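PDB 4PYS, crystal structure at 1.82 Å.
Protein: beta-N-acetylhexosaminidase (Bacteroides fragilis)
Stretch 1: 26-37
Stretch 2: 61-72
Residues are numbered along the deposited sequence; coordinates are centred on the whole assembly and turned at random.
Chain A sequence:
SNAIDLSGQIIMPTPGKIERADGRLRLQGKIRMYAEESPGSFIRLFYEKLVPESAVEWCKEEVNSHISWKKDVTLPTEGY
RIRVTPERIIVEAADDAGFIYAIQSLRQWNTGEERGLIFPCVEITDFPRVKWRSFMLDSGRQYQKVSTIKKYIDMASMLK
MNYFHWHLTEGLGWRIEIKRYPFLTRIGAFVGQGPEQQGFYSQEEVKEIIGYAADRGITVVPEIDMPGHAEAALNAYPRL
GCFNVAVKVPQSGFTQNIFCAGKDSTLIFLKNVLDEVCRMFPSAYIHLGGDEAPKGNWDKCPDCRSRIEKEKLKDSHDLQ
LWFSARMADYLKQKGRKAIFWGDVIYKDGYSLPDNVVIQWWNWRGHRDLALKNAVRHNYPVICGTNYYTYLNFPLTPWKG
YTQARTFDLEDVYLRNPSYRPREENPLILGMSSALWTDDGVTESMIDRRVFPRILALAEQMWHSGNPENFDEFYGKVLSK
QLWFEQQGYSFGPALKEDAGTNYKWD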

ATOM      1  N   ARG A  26       7.351  34.476   5.006  1.00 38.82           N
ATOM      2  CA  ARG A  26       8.362  34.144   4.010  1.00 41.10           C
ATOM      3  C   ARG A  26       9.620  33.637   4.699  1.00 40.65           C
ATOM      4  O   ARG A  26      10.158  34.297   5.590  1.00 45.50           O
ATOM      5  CB  ARG A  26       8.687  35.356   3.125  1.00 42.65           C
ATOM      6  CG  ARG A  26       7.458  36.028   2.500  1.00 50.41           C
ATOM      7  CD  ARG A  26       7.834  36.928   1.310  1.00 58.71           C
ATOM      8  NE  ARG A  26       6.948  38.088   1.179  1.00 67.93           N
ATOM      9  CZ  ARG A  26       5.840  38.131   0.436  1.00 68.87           C
ATOM     10  NH1 ARG A  26       5.117  39.244   0.398  1.00 69.09           N
ATOM     11  NH2 ARG A  26       5.449  37.076  -0.267  1.00 65.59           N
ATOM     12  N   LEU A  27      10.073  32.455   4.291  1.00 42.21           N
ATOM     13  CA  LEU A  27      11.308  31.885   4.809  1.00 43.73           C
ATOM     14  C   LEU A  27      12.321  31.744   3.685  1.00 50.23           C
ATOM     15  O   LEU A  27      12.208  30.854   2.838  1.00 52.66           O
ATOM     16  CB  LEU A  27      11.060  30.516   5.442  1.00 40.81           C
ATOM     17  CG  LEU A  27      10.078  30.453   6.616  1.00 40.83           C
ATOM     18  CD1 LEU A  27      10.061  29.064   7.228  1.00 43.50           C
ATOM     19  CD2 LEU A  27      10.432  31.490   7.657  1.00 42.16           C
ATOM     20  N   GLN A  28      13.306  32.631   3.691  1.00 51.75           N
ATOM     21  CA  GLN A  28      14.411  32.568   2.744  1.00 61.00           C
ATOM     22  C   GLN A  28      15.719  32.744   3.503  1.00 64.54           C
ATOM     23  O   GLN A  28      15.802  33.541   4.438  1.00 72.80           O
ATOM     24  CB  GLN A  28      14.268  33.648   1.670  1.00 64.43           C
ATOM     25  N   GLY A  29      16.737  31.989   3.109  1.00 63.21           N
ATOM     26  CA  GLY A  29      18.022  32.052   3.780  1.00 62.09           C
ATOM     27  C   GLY A  29      18.188  30.956   4.810  1.00 55.45           C
ATOM     28  O   GLY A  29      17.605  29.881   4.680  1.00 55.23           O
ATOM     29  N   LYS A  30      18.992  31.229   5.833  1.00 51.40           N
ATOM     30  CA  LYS A  30      19.193  30.270   6.913  1.00 53.01           C
ATOM     31  C   LYS A  30      17.951  30.214   7.798  1.00 49.41           C
ATOM     32  O   LYS A  30      17.487  31.233   8.305  1.00 54.66           O
ATOM     33  CB  LYS A  30      20.433  30.630   7.738  1.00 57.71           C
ATOM     34  CG  LYS A  30      21.757  30.195   7.107  1.00 66.94           C
ATOM     35  CD  LYS A  30      22.295  28.915   7.748  1.00 68.32           C
ATOM     36  CE  LYS A  30      23.584  28.448   7.077  1.00 69.87           C
ATOM     37  N   ILE A  31      17.415  29.015   7.973  1.00 40.54           N
ATOM     38  CA  ILE A  31      16.187  28.845   8.730  1.00 39.52           C
ATOM     39  C   ILE A  31      16.470  28.209  10.079  1.00 43.62           C
ATOM     40  O   ILE A  31      16.986  27.093  10.162  1.00 43.03           O
ATOM     41  CB  ILE A  31      15.175  28.031   7.920  1.00 40.28           C
ATOM     42  CG1 ILE A  31      14.746  28.861   6.708  1.00 44.65           C
ATOM     43  CG2 ILE A  31      13.979  27.633   8.775  1.00 42.47           C
ATOM     44  CD1 ILE A  31      14.012  28.078   5.650  1.00 50.92           C
ATOM     45  N   ARG A  32      16.154  28.947  11.137  1.00 40.61           N
ATOM     46  CA  ARG A  32      16.381  28.472  12.490  1.00 33.59           C
ATOM     47  C   ARG A  32      15.224  27.585  12.931  1.00 35.02           C
ATOM     48  O   ARG A  32      14.054  27.932  12.742  1.00 36.72           O
ATOM     49  CB  ARG A  32      16.567  29.660  13.435  1.00 36.92           C
ATOM     50  CG  ARG A  32      17.856  30.422  13.146  1.00 42.20           C
ATOM     51  CD  ARG A  32      18.111  31.524  14.150  1.00 51.08           C
ATOM     52  NE  ARG A  32      17.068  32.543  14.115  1.00 58.75           N
ATOM     53  CZ  ARG A  32      17.054  33.570  13.268  1.00 68.98           C
ATOM     54  NH1 ARG A  32      18.023  33.714  12.373  1.00 69.34           N
ATOM     55  NH2 ARG A  32      16.067  34.455  13.311  1.00 71.29           N
HETATM   56  N   MSE A  33      15.552  26.417  13.476  1.00 34.34           N
HETATM   57  CA  MSE A  33      14.530  25.457  13.887  1.00 32.22           C
HETATM   58  C   MSE A  33      14.776  24.904  15.284  1.00 32.64           C
HETATM   59  O   MSE A  33      15.918  24.792  15.736  1.00 39.21           O
HETATM   60  CB  MSE A  33      14.414  24.318  12.878  1.00 37.32           C
HETATM   61  CG  MSE A  33      14.088  24.813  11.480  1.00 33.78           C
HETATM   62 SE   MSE A  33      13.176  23.525  10.345  0.69 33.95          SE
HETATM   63  CE  MSE A  33      14.385  22.052  10.627  1.00 39.39           C
ATOM     64  N   TYR A  34      13.685  24.557  15.957  1.00 32.21           N
ATOM     65  CA  TYR A  34      13.742  23.996  17.298  1.00 33.34           C
ATOM     66  C   TYR A  34      12.914  22.723  17.325  1.00 30.13           C
ATOM     67  O   TYR A  34      11.804  22.689  16.779  1.00 29.12           O
ATOM     68  CB  TYR A  34      13.155  24.987  18.302  1.00 33.03           C
ATOM     69  CG  TYR A  34      12.924  24.386  19.671  1.00 32.70           C
ATOM     70  CD1 TYR A  34      13.928  24.381  20.623  1.00 37.89           C
ATOM     71  CD2 TYR A  34      11.697  23.807  20.002  1.00 37.37           C
ATOM     72  CE1 TYR A  34      13.725  23.827  21.874  1.00 43.17           C
ATOM     73  CE2 TYR A  34      11.483  23.250  21.247  1.00 40.54           C
ATOM     74  CZ  TYR A  34      12.500  23.263  22.176  1.00 41.12           C
ATOM     75  OH  TYR A  34      12.285  22.707  23.415  1.00 48.70           O
ATOM     76  N   ALA A  35      13.436  21.674  17.956  1.00 33.37           N
ATOM     77  CA  ALA A  35      12.634  20.462  18.152  1.00 32.02           C
ATOM     78  C   ALA A  35      12.640  20.050  19.616  1.00 32.56           C
ATOM     79  O   ALA A  35      13.683  20.052  20.270  1.00 35.86           O
ATOM     80  CB  ALA A  35      13.118  19.318  17.257  1.00 33.78           C
ATOM     81  N   GLU A  36      11.462  19.700  20.125  1.00 30.66           N
ATOM     82  CA  GLU A  36      11.304  19.335  21.530  1.00 32.97           C
ATOM     83  C   GLU A  36      12.008  18.013  21.807  1.00 38.02           C
ATOM     84  O   GLU A  36      12.703  17.854  22.813  1.00 40.21           O
ATOM     85  CB  GLU A  36       9.813  19.217  21.862  1.00 34.13           C
ATOM     86  CG  GLU A  36       9.531  18.602  23.225  1.00 36.24           C
ATOM     87  CD  GLU A  36       8.091  18.766  23.656  1.00 41.80           C
ATOM     88  OE1 GLU A  36       7.263  19.191  22.821  1.00 30.97           O
ATOM     89  OE2 GLU A  36       7.790  18.477  24.831  1.00 45.59           O
ATOM     90  N   GLU A  37      11.807  17.062  20.902  1.00 35.82           N
ATOM     91  CA  GLU A  37      12.473  15.766  20.961  1.00 45.85           C
ATOM     92  C   GLU A  37      13.349  15.609  19.723  1.00 44.36           C
ATOM     93  O   GLU A  37      13.220  16.376  18.770  1.00 36.96           O
ATOM     94  CB  GLU A  37      11.439  14.637  20.980  1.00 49.26           C
ATOM     95  CG  GLU A  37      10.648  14.520  22.272  1.00 60.10           C
ATOM     96  CD  GLU A  37       9.856  13.226  22.349  1.00 69.46           C
ATOM     97  OE1 GLU A  37       9.217  12.855  21.338  1.00 72.02           O
ATOM     98  OE2 GLU A  37       9.880  12.580  23.421  1.00 76.81           O
ATOM     99  N   GLU A  61      17.048  27.594  21.914  1.00 51.12           N
ATOM    100  CA  GLU A  61      15.905  28.356  22.417  1.00 53.49           C
ATOM    101  C   GLU A  61      14.801  28.465  21.372  1.00 49.93           C
ATOM    102  O   GLU A  61      15.015  29.026  20.295  1.00 53.43           O
ATOM    103  CB  GLU A  61      16.347  29.754  22.856  1.00 60.64           C
ATOM    104  CG  GLU A  61      17.188  29.763  24.121  1.00 73.19           C
ATOM    105  CD  GLU A  61      16.413  29.271  25.329  1.00 83.62           C
ATOM    106  OE1 GLU A  61      16.801  28.236  25.910  1.00 87.74           O
ATOM    107  OE2 GLU A  61      15.411  29.920  25.699  1.00 87.07           O
ATOM    108  N   GLU A  62      13.624  27.932  21.690  1.00 43.50           N
ATOM    109  CA  GLU A  62      12.516  27.915  20.736  1.00 40.54           C
ATOM    110  C   GLU A  62      12.129  29.310  20.248  1.00 37.65           C
ATOM    111  O   GLU A  62      11.774  29.491  19.078  1.00 39.76           O
ATOM    112  CB  GLU A  62      11.285  27.212  21.328  1.00 38.92           C
ATOM    113  CG  GLU A  62      10.092  27.196  20.382  1.00 37.24           C
ATOM    114  CD  GLU A  62       8.889  26.465  20.943  1.00 37.02           C
ATOM    115  OE1 GLU A  62       8.946  26.038  22.116  1.00 41.68           O
ATOM    116  OE2 GLU A  62       7.889  26.325  20.207  1.00 39.01           O
ATOM    117  N   VAL A  63      12.205  30.292  21.144  1.00 40.56           N
ATOM    118  CA  VAL A  63      11.734  31.638  20.837  1.00 47.59           C
ATOM    119  C   VAL A  63      12.481  32.237  19.636  1.00 52.70           C
ATOM    120  O   VAL A  63      11.921  33.033  18.878  1.00 50.73           O
ATOM    121  CB  VAL A  63      11.809  32.563  22.080  1.00 45.58           C
ATOM    122  CG1 VAL A  63      13.246  32.902  22.415  1.00 47.40           C
ATOM    123  CG2 VAL A  63      11.005  33.829  21.849  1.00 50.42           C
ATOM    124  N   ASN A  64      13.730  31.817  19.445  1.00 46.84           N
ATOM    125  CA  ASN A  64      14.551  32.316  18.344  1.00 44.19           C
ATOM    126  C   ASN A  64      14.392  31.552  17.037  1.00 47.50           C
ATOM    127  O   ASN A  64      15.003  31.910  16.027  1.00 52.84           O
ATOM    128  CB  ASN A  64      16.024  32.312  18.744  1.00 48.28           C
ATOM    129  CG  ASN A  64      16.308  33.229  19.906  1.00 55.56           C
ATOM    130  OD1 ASN A  64      15.697  34.292  20.033  1.00 56.10           O
ATOM    131  ND2 ASN A  64      17.237  32.825  20.768  1.00 59.76           N
ATOM    132  N   SER A  65      13.585  30.498  17.056  1.00 38.16           N
ATOM    133  CA  SER A  65      13.393  29.671  15.867  1.00 36.11           C
ATOM    134  C   SER A  65      12.285  30.212  14.955  1.00 36.95           C
ATOM    135  O   SER A  65      11.397  30.941  15.405  1.00 43.87           O
ATOM    136  CB  SER A  65      13.102  28.220  16.265  1.00 38.75           C
ATOM    137  OG  SER A  65      11.769  28.060  16.733  1.00 42.63           O
ATOM    138  N   HIS A  66      12.376  29.877  13.670  1.00 35.34           N
ATOM    139  CA  HIS A  66      11.357  30.181  12.666  1.00 33.96           C
ATOM    140  C   HIS A  66      10.338  29.050  12.608  1.00 32.23           C
ATOM    141  O   HIS A  66       9.167  29.261  12.278  1.00 34.49           O
ATOM    142  CB  HIS A  66      11.983  30.277  11.265  1.00 40.39           C
ATOM    143  CG  HIS A  66      12.959  31.400  11.094  1.00 49.13           C
ATOM    144  ND1 HIS A  66      14.281  31.191  10.765  1.00 54.63           N
ATOM    145  CD2 HIS A  66      12.800  32.744  11.176  1.00 55.16           C
ATOM    146  CE1 HIS A  66      14.899  32.354  10.669  1.00 56.04           C
ATOM    147  NE2 HIS A  66      14.022  33.313  10.913  1.00 61.23           N
ATOM    148  N   ILE A  67      10.804  27.835  12.873  1.00 30.08           N
ATOM    149  CA  ILE A  67       9.937  26.662  12.865  1.00 25.26           C
ATOM    150  C   ILE A  67      10.222  25.824  14.095  1.00 33.63           C
ATOM    151  O   ILE A  67      11.376  25.515  14.373  1.00 32.00           O
ATOM    152  CB  ILE A  67      10.180  25.775  11.626  1.00 26.24           C
ATOM    153  CG1 ILE A  67      10.030  26.589  10.339  1.00 28.26           C
ATOM    154  CG2 ILE A  67       9.222  24.592  11.636  1.00 29.49           C
ATOM    155  CD1 ILE A  67      10.300  25.771   9.062  1.00 29.98           C
ATOM    156  N   SER A  68       9.185  25.472  14.850  1.00 28.69           N
ATOM    157  CA  SER A  68       9.376  24.546  15.960  1.00 31.89           C
ATOM    158  C   SER A  68       8.533  23.292  15.793  1.00 28.14           C
ATOM    159  O   SER A  68       7.447  23.314  15.201  1.00 27.65           O
ATOM    160  CB  SER A  68       9.142  25.204  17.324  1.00 38.90           C
ATOM    161  OG  SER A  68       7.956  25.959  17.347  1.00 43.63           O
ATOM    162  N   TRP A  69       9.068  22.190  16.292  1.00 24.03           N
ATOM    163  CA  TRP A  69       8.451  20.881  16.141  1.00 23.95           C
ATOM    164  C   TRP A  69       8.157  20.384  17.544  1.00 28.77           C
ATOM    165  O   TRP A  69       9.080  20.052  18.293  1.00 29.30           O
ATOM    166  CB  TRP A  69       9.430  19.947  15.428  1.00 26.85           C
ATOM    167  CG  TRP A  69       9.861  20.475  14.080  1.00 29.72           C
ATOM    168  CD1 TRP A  69      10.886  21.346  13.827  1.00 32.48           C
ATOM    169  CD2 TRP A  69       9.265  20.176  12.808  1.00 27.40           C
ATOM    170  NE1 TRP A  69      10.963  21.603  12.477  1.00 27.78           N
ATOM    171  CE2 TRP A  69       9.976  20.900  11.831  1.00 28.29           C
ATOM    172  CE3 TRP A  69       8.194  19.371  12.403  1.00 26.04           C
ATOM    173  CZ2 TRP A  69       9.659  20.826  10.466  1.00 29.75           C
ATOM    174  CZ3 TRP A  69       7.877  19.301  11.042  1.00 24.41           C
ATOM    175  CH2 TRP A  69       8.605  20.024  10.094  1.00 27.13           C
ATOM    176  N   LYS A  70       6.880  20.372  17.918  1.00 24.92           N
ATOM    177  CA  LYS A  70       6.506  20.136  19.308  1.00 24.47           C
ATOM    178  C   LYS A  70       5.564  18.952  19.438  1.00 26.01           C
ATOM    179  O   LYS A  70       4.786  18.671  18.543  1.00 28.46           O
ATOM    180  CB  LYS A  70       5.822  21.380  19.887  1.00 29.99           C
ATOM    181  CG  LYS A  70       6.620  22.666  19.717  1.00 35.43           C
ATOM    182  CD  LYS A  70       7.459  22.974  20.923  1.00 45.94           C
ATOM    183  CE  LYS A  70       6.596  23.604  22.008  1.00 40.46           C
ATOM    184  NZ  LYS A  70       7.415  24.215  23.049  1.00 37.41           N
ATOM    185  N   LYS A  71       5.629  18.262  20.565  1.00 26.69           N
ATOM    186  CA  LYS A  71       4.711  17.167  20.798  1.00 25.98           C
ATOM    187  C   LYS A  71       3.425  17.696  21.437  1.00 26.82           C
ATOM    188  O   LYS A  71       3.468  18.531  22.349  1.00 31.06           O
ATOM    189  CB  LYS A  71       5.358  16.120  21.708  1.00 27.84           C
ATOM    190  CG  LYS A  71       4.534  14.844  21.873  1.00 41.31           C
ATOM    191  CD  LYS A  71       5.141  13.941  22.946  1.00 52.81           C
ATOM    192  CE  LYS A  71       4.498  12.567  22.969  1.00 53.82           C
ATOM    193  N   ASP A  72       2.287  17.221  20.945  1.00 29.62           N
ATOM    194  CA  ASP A  72       1.017  17.476  21.610  1.00 28.74           C
ATOM    195  C   ASP A  72       0.348  16.125  21.845  1.00 25.01           C
ATOM    196  O   ASP A  72      -0.209  15.533  20.907  1.00 27.36           O
ATOM    197  CB  ASP A  72       0.136  18.387  20.747  1.00 25.17           C
ATOM    198  CG  ASP A  72      -1.232  18.647  21.368  1.00 33.27           C
ATOM    199  OD1 ASP A  72      -1.499  18.135  22.476  1.00 30.60           O
ATOM    200  OD2 ASP A  72      -2.039  19.376  20.743  1.00 30.56           O
TER
HETATM  201  O   HOH W   1       9.706  17.313  18.799  1.00 33.10           O

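Two parallel strands, 31-35 and 67-71, lie side by side with axes 4.6 Å apart and only 7° between their directions, and the contact buries 891 Å² in all. Backbone hydrogen bonds tie the strands together, while side chains extend the contact on both faces of the sheet.

Leu-27, buried at the end of an earlier strand, opens the contact. Its CD1 lies 3.8 Å from Ile-67 CD1, a purely apolar meeting that suits a branched aliphatic chain with no polar group to satisfy. The modelled atoms of Gln-28, whose side chain is not built beyond CB, and Gly-29 make no contact with the second stretch. At Gly-29 the backbone angles would jam a CB against the preceding carbonyl oxygen, so the turn calls for glycine. Ile-31 then returns the chain to the apolar cluster, with its CG2 4.1 Å from Ile-67 CD1.

Arg-32 is the polar anchor. Its N donates to His-66 ND1 (2.9 Å), so ND1 serves as acceptor and the imidazole takes a place that a backbone carbonyl often fills in a sheet. The carbonyl of Arg-32 receives two donors, with its O 2.7 Å from His-66 N and 3.3 Å from Ile-67 N. The CA-to-CB bond points toward the second stretch, and the long side chain carries NE to Asn-64 O, a 2.9 Å hydrogen bond near the guanidinium plane, where its N-H groups point. His-66 NE2 lies over one face of the same group; Arg-32 NH2 is 3.4 Å from His-66 NE2, but the angle is too poor for a hydrogen bond.

Met-33, present as selenomethionine, shares its face of the sheet with Ile-67 and Trp-69. Its flexible, apolar chain packs against both: SE is 3.9 Å from Ile-67 CD1 and meets the edge of the indole, 3.6 Å from Trp-69 NE1. That nitrogen is buried by the contact without a polar partner.

Tyr-34 turns to the other face. Its N donates to Ile-67 O (3.0 Å) and its O accepts from Trp-69 N (2.8 Å), the regular alternation of a parallel ladder. Its broad ring receives Glu-62 CB over one face, 3.7 Å from the ring centroid, in a CH-pi contact, while Ser-68 CB and Lys-70 CD line its edge. Glu-62 is held in place by its own stretch: OE1 forms a salt bridge with Lys-70 NZ (2.6 Å), and OE2 accepts from Ser-68 OG (2.9 Å).

Ala-35 returns to the face of Met-33, where its small methyl lies beside the tryptophan, Ala-35 CB to Trp-69 CB being 4.2 Å.

Glu-36 extends the ladder beyond the strand: its N donates to Trp-69 O (3.0 Å). Its CA-to-CB bond points toward the second stretch, and the extended side chain, t at both chi1 and chi2, brings OE1 to Lys-71 N (2.9 Å), so a carboxylate supplies the next acceptor. Finally, a water accepts from Glu-37 N (3.0 Å) and donates to Trp-69 O (2.9 Å), so Trp-69 O, which already accepts from Glu-36 N, also takes the water that links it to Glu-37.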